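Local coordinates for protein putative citrate lyase, alfa subunit (Streptococcus mutans, PDB 2HJ0) that belongs to the CitF family of citrate lyase alpha subunits and is built around two mixed, largely parallel beta sheets, at residues L6-P11 with L504-R509; G131-S135 with D390-R394; E140-R146 with K492-E498. Numbering follows the deposited sequence.

The three contacts meet around the end of one mixed, largely parallel sheet, where strands near the C-terminus are added beside strand 143-145. Contact 3 joins 143-145 to 493-498, and contact 1 lays the N-terminal segment against the next strand, 504-511. Their centres are about 11 Å apart, and strands 493-498 and 504-511 are antiparallel neighbours, with Val508 N 3.0 Å from Ala495 O, a probable hydrogen bond. Contact 2, about 12 Å from contact 3 and about 16 Å from contact 1 between centres, packs helix 127-135 and a loop against these strands: Ile393 CG1 lies 3.8 Å from Val508 CG1, and Ile134 CG2 3.6 Å from Val143 CG2.

Contact 1: residues L6-P11 with L504-R509; sequences LGRDIP and LIDVVR
An irregular N-terminal segment, 6-11, crosses residues 504-509 of strand 504-511, the outermost of its sheet within this chain, with end-to-end directions 67° apart; Arg8 and Asp506 are nearest, their CA atoms 6.1 Å apart. Gly7 centres an inverse gamma turn, with Arg8 N weakly bonded to Leu6 O (2.8 Å). Charge pairing satisfies the polar groups. Arg8, chi1 to chi3 all m, curls onto Asp506 in a salt bridge: NH1 to OD2 is 2.7 Å and NE to OD1 3.3 Å, both weak as hydrogen bonds. NH1 also donates weakly to Asn429 O, and NH2 weakly to Val428 O; Asp506 OD1 takes Val507 N (2.7 Å, weak) and OD2 takes Val431 N. Arg509 NH2 satisfies the backbone carbonyl Asp9 O (3.1 Å, 170°) and forms a salt bridge with Asp9 OD1 at 3.4 Å. Between the ion pairs, branched Ile10 fits over the strand backbone, CD1 3.4 Å from Asp506 N and CG1 4.2 Å from Val507 CG1; at the far end Leu6 CD1 meets Ile505 CD1 at 3.4 Å. Pro11 occupies the N-cap position, right before helix 12-17, whose Ala15 and Tyr14 touch Ile10 and Leu504, while the strand pairs with 493-498.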
# COMPACT_ATOMS: atom_id res chain seq x y z
N LEU A 6 11.02 -11.77 35.20
CA LEU A 6 12.37 -11.31 35.51
C LEU A 6 12.38 -10.56 36.84
O LEU A 6 11.34 -10.38 37.47
CB LEU A 6 12.87 -10.37 34.41
CG LEU A 6 13.15 -10.98 33.03
CD1 LEU A 6 12.89 -9.94 31.96
CD2 LEU A 6 14.59 -11.50 32.98
N GLY A 7 13.57 -10.12 37.26
CA GLY A 7 13.69 -9.39 38.51
C GLY A 7 13.27 -7.94 38.36
O GLY A 7 14.01 -7.02 38.74
N ARG A 8 12.07 -7.73 37.81
CA ARG A 8 11.53 -6.38 37.59
C ARG A 8 10.51 -5.96 38.64
O ARG A 8 9.66 -6.75 39.05
CB ARG A 8 10.89 -6.30 36.19
CG ARG A 8 11.69 -6.98 35.08
CD ARG A 8 13.15 -6.66 35.17
NE ARG A 8 13.39 -5.22 35.18
CZ ARG A 8 14.58 -4.68 35.42
NH1 ARG A 8 14.72 -3.36 35.42
NH2 ARG A 8 15.62 -5.46 35.67
N ASP A 9 10.58 -4.71 39.07
CA ASP A 9 9.65 -4.20 40.07
C ASP A 9 8.54 -3.37 39.41
O ASP A 9 8.48 -2.15 39.54
CB ASP A 9 10.42 -3.34 41.09
CG ASP A 9 9.66 -3.16 42.40
OD1 ASP A 9 8.60 -2.49 42.39
OD2 ASP A 9 10.12 -3.70 43.44
N ILE A 10 7.65 -4.05 38.69
CA ILE A 10 6.56 -3.36 38.03
C ILE A 10 5.36 -3.34 38.97
O ILE A 10 4.80 -4.39 39.30
CB ILE A 10 6.16 -4.05 36.72
CG1 ILE A 10 7.30 -3.94 35.71
CG2 ILE A 10 4.90 -3.43 36.16
CD1 ILE A 10 7.02 -4.63 34.41
N PRO A 11 4.94 -2.14 39.41
CA PRO A 11 3.80 -2.00 40.31
C PRO A 11 2.52 -2.62 39.76
O PRO A 11 2.22 -2.50 38.57
CB PRO A 11 3.68 -0.49 40.49
CG PRO A 11 4.24 0.05 39.22
CD PRO A 11 5.45 -0.82 39.00
N LEU A 504 3.83 -5.33 29.47
CA LEU A 504 4.90 -4.56 30.12
C LEU A 504 6.05 -5.46 30.52
O LEU A 504 5.84 -6.48 31.16
CB LEU A 504 4.40 -3.85 31.37
CG LEU A 504 3.72 -2.52 31.14
CD1 LEU A 504 3.30 -1.92 32.46
CD2 LEU A 504 4.68 -1.61 30.42
N ILE A 505 7.26 -5.05 30.15
CA ILE A 505 8.45 -5.80 30.47
C ILE A 505 9.19 -5.11 31.61
O ILE A 505 9.88 -5.76 32.38
CB ILE A 505 9.38 -5.94 29.20
CG1 ILE A 505 10.75 -6.49 29.57
CG2 ILE A 505 9.58 -4.59 28.55
CD1 ILE A 505 10.73 -7.73 30.43
N ASP A 506 9.02 -3.80 31.74
CA ASP A 506 9.71 -3.08 32.81
C ASP A 506 9.13 -1.66 32.93
O ASP A 506 8.16 -1.33 32.26
CB ASP A 506 11.21 -3.03 32.50
CG ASP A 506 12.06 -2.55 33.67
OD1 ASP A 506 11.55 -2.48 34.81
OD2 ASP A 506 13.25 -2.26 33.44
N VAL A 507 9.73 -0.84 33.78
CA VAL A 507 9.29 0.54 33.94
C VAL A 507 10.49 1.40 34.25
O VAL A 507 11.57 0.88 34.52
CB VAL A 507 8.27 0.74 35.10
CG1 VAL A 507 6.91 0.16 34.72
CG2 VAL A 507 8.80 0.10 36.35
N VAL A 508 10.29 2.71 34.19
CA VAL A 508 11.37 3.64 34.46
C VAL A 508 10.90 4.67 35.48
O VAL A 508 9.84 5.27 35.32
CB VAL A 508 11.79 4.37 33.18
CG1 VAL A 508 12.77 5.49 33.50
CG2 VAL A 508 12.42 3.38 32.22
N ARG A 509 11.71 4.86 36.51
CA ARG A 509 11.38 5.82 37.56
C ARG A 509 12.16 7.11 37.38
O ARG A 509 13.12 7.16 36.61
CB ARG A 509 11.67 5.21 38.94
CG ARG A 509 10.74 4.06 39.27
CD ARG A 509 10.97 3.49 40.66
NE ARG A 509 9.89 2.58 41.06
CZ ARG A 509 9.70 1.37 40.56
NH1 ARG A 509 10.51 0.90 39.61
NH2 ARG A 509 8.69 0.63 40.99

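Contact 2: residues G131-S135 with D390-R394; sequences GAAIS and DGVIR
An Asx turn shapes the loop that docks on helix 127-135 here: Asp390 OD2 accepts from Val392 N at 3.1 Å, two residues on, and Arg394 NH2 makes a salt bridge to Asp390 OD1 at 3.4 Å, weak as a hydrogen bond. Within the turn Gly391 takes phi 72°, a positive value that glycine tolerates best. Val392 and Ile393 then run extended (phi/psi -79/129 and -60/139) past the helical residues 131-135. CA atoms come nearest at Gly131-Ile393 (5.0 Å) and Ser135-Val392 (5.8 Å), one helical turn apart; Ser135 N bonds back to Gly131 O at 2.9 Å. Glycine is needed for so close an approach, since a CB on residue 131 would lie 2.8 Å from Ile393 O; as it is, Gly131 C sits 3.6 Å from that oxygen. Val392 (chi1 t) packs CG1 3.9 Å from Ala132 CA and 4.0 Å from Ser135 CB. Ser135, its chi1 between wells at -140°, places OG 3.3 Å from Ile393 N, which donates a weak hydrogen bond to it at 163°. Ile393 (m, t) also packs on Val494 and Val508 of the neighbouring strands. The chemistry implies a join that relies on small residues and close fit: one weak hydrogen bond crosses it, and the loop's stronger polar tie, Val392 N to Asp390 OD2, is internal.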
# COMPACT_ATOMS: atom_id res chain seq x y z
N GLY A 131 14.28 13.40 26.96
CA GLY A 131 14.38 12.31 27.91
C GLY A 131 14.79 12.78 29.30
O GLY A 131 14.30 12.26 30.30
N ALA A 132 15.69 13.76 29.35
CA ALA A 132 16.16 14.33 30.62
C ALA A 132 14.96 14.91 31.35
O ALA A 132 14.71 14.58 32.50
CB ALA A 132 17.18 15.43 30.35
N ALA A 133 14.23 15.78 30.66
CA ALA A 133 13.04 16.38 31.25
C ALA A 133 12.10 15.28 31.79
O ALA A 133 11.81 15.24 32.99
CB ALA A 133 12.31 17.22 30.22
N ILE A 134 11.65 14.38 30.92
CA ILE A 134 10.75 13.31 31.34
C ILE A 134 11.25 12.53 32.56
O ILE A 134 10.47 12.09 33.40
CB ILE A 134 10.51 12.32 30.21
CG1 ILE A 134 9.69 13.00 29.13
CG2 ILE A 134 9.79 11.10 30.74
CD1 ILE A 134 8.32 13.41 29.59
N SER A 135 12.57 12.39 32.65
CA SER A 135 13.17 11.65 33.75
C SER A 135 13.10 12.40 35.07
O SER A 135 13.26 11.81 36.14
CB SER A 135 14.62 11.33 33.39
OG SER A 135 14.98 10.02 33.80
N ASP A 390 23.54 7.10 34.87
CA ASP A 390 22.86 7.98 35.81
C ASP A 390 21.36 7.70 35.89
O ASP A 390 20.62 8.43 36.55
CB ASP A 390 23.09 9.44 35.42
CG ASP A 390 22.58 9.75 34.03
OD1 ASP A 390 22.62 10.93 33.62
OD2 ASP A 390 22.13 8.81 33.34
N GLY A 391 20.91 6.64 35.22
CA GLY A 391 19.51 6.27 35.26
C GLY A 391 18.58 7.19 34.49
O GLY A 391 17.37 6.97 34.44
N VAL A 392 19.15 8.21 33.88
CA VAL A 392 18.38 9.17 33.11
C VAL A 392 18.05 8.63 31.72
O VAL A 392 18.93 8.16 31.00
CB VAL A 392 19.19 10.45 32.92
CG1 VAL A 392 18.40 11.44 32.09
CG2 VAL A 392 19.56 11.02 34.26
N ILE A 393 16.78 8.70 31.33
CA ILE A 393 16.40 8.23 30.00
C ILE A 393 17.16 9.04 28.95
O ILE A 393 17.31 10.25 29.09
CB ILE A 393 14.90 8.42 29.75
CG1 ILE A 393 14.12 7.33 30.50
CG2 ILE A 393 14.63 8.43 28.25
CD1 ILE A 393 12.65 7.34 30.21
N ARG A 394 17.63 8.38 27.90
CA ARG A 394 18.36 9.07 26.84
C ARG A 394 18.56 8.14 25.65
O ARG A 394 19.21 8.51 24.67
CB ARG A 394 19.71 9.58 27.34
CG ARG A 394 20.67 8.48 27.78
CD ARG A 394 21.93 9.04 28.44
NE ARG A 394 21.64 9.89 29.61
CZ ARG A 394 21.33 11.19 29.56
NH1 ARG A 394 21.27 11.82 28.40
NH2 ARG A 394 21.12 11.86 30.68

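Contact 3: residues E140-R146 with K492-E498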
# COMPACT_ATOMS: atom_id res chain seq x y z
N GLU A 140 2.86 14.30 33.99
CA GLU A 140 2.09 13.67 35.04
C GLU A 140 1.89 12.21 34.65
O GLU A 140 2.06 11.31 35.47
CB GLU A 140 0.76 14.38 35.17
CG GLU A 140 -0.16 13.77 36.20
CD GLU A 140 -1.41 14.60 36.44
OE1 GLU A 140 -2.33 14.11 37.14
OE2 GLU A 140 -1.46 15.75 35.93
N ASN A 141 1.54 11.98 33.39
CA ASN A 141 1.35 10.62 32.89
C ASN A 141 2.69 10.03 32.44
O ASN A 141 3.63 10.75 32.10
CB ASN A 141 0.37 10.65 31.72
CG ASN A 141 -1.06 10.60 32.17
OD1 ASN A 141 -1.98 10.91 31.41
ND2 ASN A 141 -1.27 10.19 33.41
N PRO A 142 2.80 8.69 32.44
CA PRO A 142 4.04 8.02 32.03
C PRO A 142 4.17 7.97 30.50
O PRO A 142 3.19 7.76 29.79
CB PRO A 142 3.91 6.61 32.61
CG PRO A 142 2.88 6.73 33.68
CD PRO A 142 1.89 7.73 33.10
N VAL A 143 5.39 8.17 30.01
CA VAL A 143 5.62 8.10 28.57
C VAL A 143 5.53 6.62 28.21
O VAL A 143 6.10 5.79 28.91
CB VAL A 143 7.03 8.61 28.20
CG1 VAL A 143 7.29 8.38 26.72
CG2 VAL A 143 7.16 10.08 28.55
N ILE A 144 4.80 6.28 27.16
CA ILE A 144 4.69 4.87 26.76
C ILE A 144 5.73 4.56 25.68
O ILE A 144 5.64 5.06 24.56
CB ILE A 144 3.30 4.54 26.16
CG1 ILE A 144 2.21 4.77 27.21
CG2 ILE A 144 3.27 3.08 25.70
CD1 ILE A 144 2.34 3.92 28.44
N ILE A 145 6.72 3.75 26.00
CA ILE A 145 7.70 3.44 24.99
C ILE A 145 7.39 2.12 24.32
O ILE A 145 7.11 1.13 24.99
CB ILE A 145 9.11 3.40 25.58
CG1 ILE A 145 9.60 4.82 25.79
CG2 ILE A 145 10.04 2.65 24.65
CD1 ILE A 145 10.76 4.89 26.66
N ARG A 146 7.43 2.13 23.00
CA ARG A 146 7.16 0.93 22.22
C ARG A 146 8.27 0.77 21.17
O ARG A 146 8.84 1.76 20.73
CB ARG A 146 5.82 1.06 21.50
CG ARG A 146 4.62 1.33 22.36
CD ARG A 146 3.36 1.13 21.52
NE ARG A 146 2.17 0.92 22.33
CZ ARG A 146 1.42 1.89 22.83
NH1 ARG A 146 0.38 1.59 23.57
NH2 ARG A 146 1.70 3.16 22.57
N LYS A 492 8.01 8.12 41.42
CA LYS A 492 7.15 8.37 40.28
C LYS A 492 7.56 7.56 39.07
O LYS A 492 8.73 7.53 38.70
CB LYS A 492 7.14 9.85 39.92
CG LYS A 492 6.32 10.15 38.67
CD LYS A 492 6.38 11.61 38.26
CE LYS A 492 5.96 11.77 36.80
NZ LYS A 492 4.67 11.10 36.49
N ILE A 493 6.59 6.91 38.44
CA ILE A 493 6.86 6.13 37.25
C ILE A 493 6.90 7.10 36.06
O ILE A 493 5.86 7.52 35.55
CB ILE A 493 5.77 5.09 37.00
CG1 ILE A 493 5.59 4.23 38.24
CG2 ILE A 493 6.14 4.26 35.79
CD1 ILE A 493 6.82 3.45 38.65
N VAL A 494 8.10 7.45 35.65
CA VAL A 494 8.33 8.37 34.54
C VAL A 494 7.87 7.85 33.18
O VAL A 494 7.48 8.63 32.30
CB VAL A 494 9.82 8.73 34.48
CG1 VAL A 494 10.29 8.86 33.05
CG2 VAL A 494 10.05 10.03 35.24
N ALA A 495 7.92 6.53 33.00
CA ALA A 495 7.52 5.91 31.74
C ALA A 495 7.34 4.39 31.84
O ALA A 495 7.93 3.73 32.69
CB ALA A 495 8.56 6.23 30.67
N LEU A 496 6.52 3.83 30.97
CA LEU A 496 6.30 2.40 30.94
C LEU A 496 6.98 1.84 29.68
O LEU A 496 6.95 2.46 28.61
CB LEU A 496 4.80 2.11 30.90
CG LEU A 496 3.93 2.73 32.02
CD1 LEU A 496 2.46 2.41 31.79
CD2 LEU A 496 4.37 2.20 33.38
N ILE A 497 7.62 0.68 29.78
CA ILE A 497 8.22 0.09 28.59
C ILE A 497 7.33 -1.07 28.17
O ILE A 497 7.22 -2.07 28.88
CB ILE A 497 9.68 -0.43 28.84
CG1 ILE A 497 10.68 0.74 28.84
CG2 ILE A 497 10.10 -1.38 27.73
CD1 ILE A 497 10.42 1.79 29.90
N GLU A 498 6.67 -0.90 27.03
CA GLU A 498 5.80 -1.94 26.50
C GLU A 498 6.59 -2.81 25.53
O GLU A 498 7.20 -2.31 24.59
CB GLU A 498 4.61 -1.33 25.75
CG GLU A 498 3.76 -2.39 25.05
CD GLU A 498 2.88 -1.83 23.95
OE1 GLU A 498 1.76 -1.35 24.25
OE2 GLU A 498 3.31 -1.86 22.78
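Between Val143 and Glu498 the two backbones pair in parallel: Val143 N to Val494 O (3.1 Å), then Leu496 N to Val143 O, Ile145 N to Leu496 O and Glu498 N to Ile145 O, each 2.9 Å. On one face Ile144, with chi1 and chi2 both m, swings CD1 to 3.7 Å from Leu496 CD1, while Pro142 CB rests 3.9 Å from Leu496 CG; Tyr14 and Tyr18 border this patch. The other face carries Val143 beside Ala495, CB to CB 3.8 Å, where a small residue suits the crowding by Val143 O, and Ile145 beside Ile497. Charged residues mark the ends. Lys492, extended through chi3 and then turned at chi4 (p), brings NZ to Glu140 O (2.8 Å, weak). The t, t start of Glu498 carries its carboxylate out to Arg146, whose NE meets OE1 at 3.0 Å in a salt bridge, while OE2 pairs with Arg153. Val494 and Ala495 both face Val508, a classic beta bulge in an antiparallel hairpin at the end of a largely parallel sheet, consistent with the family's Rossmann-type clan.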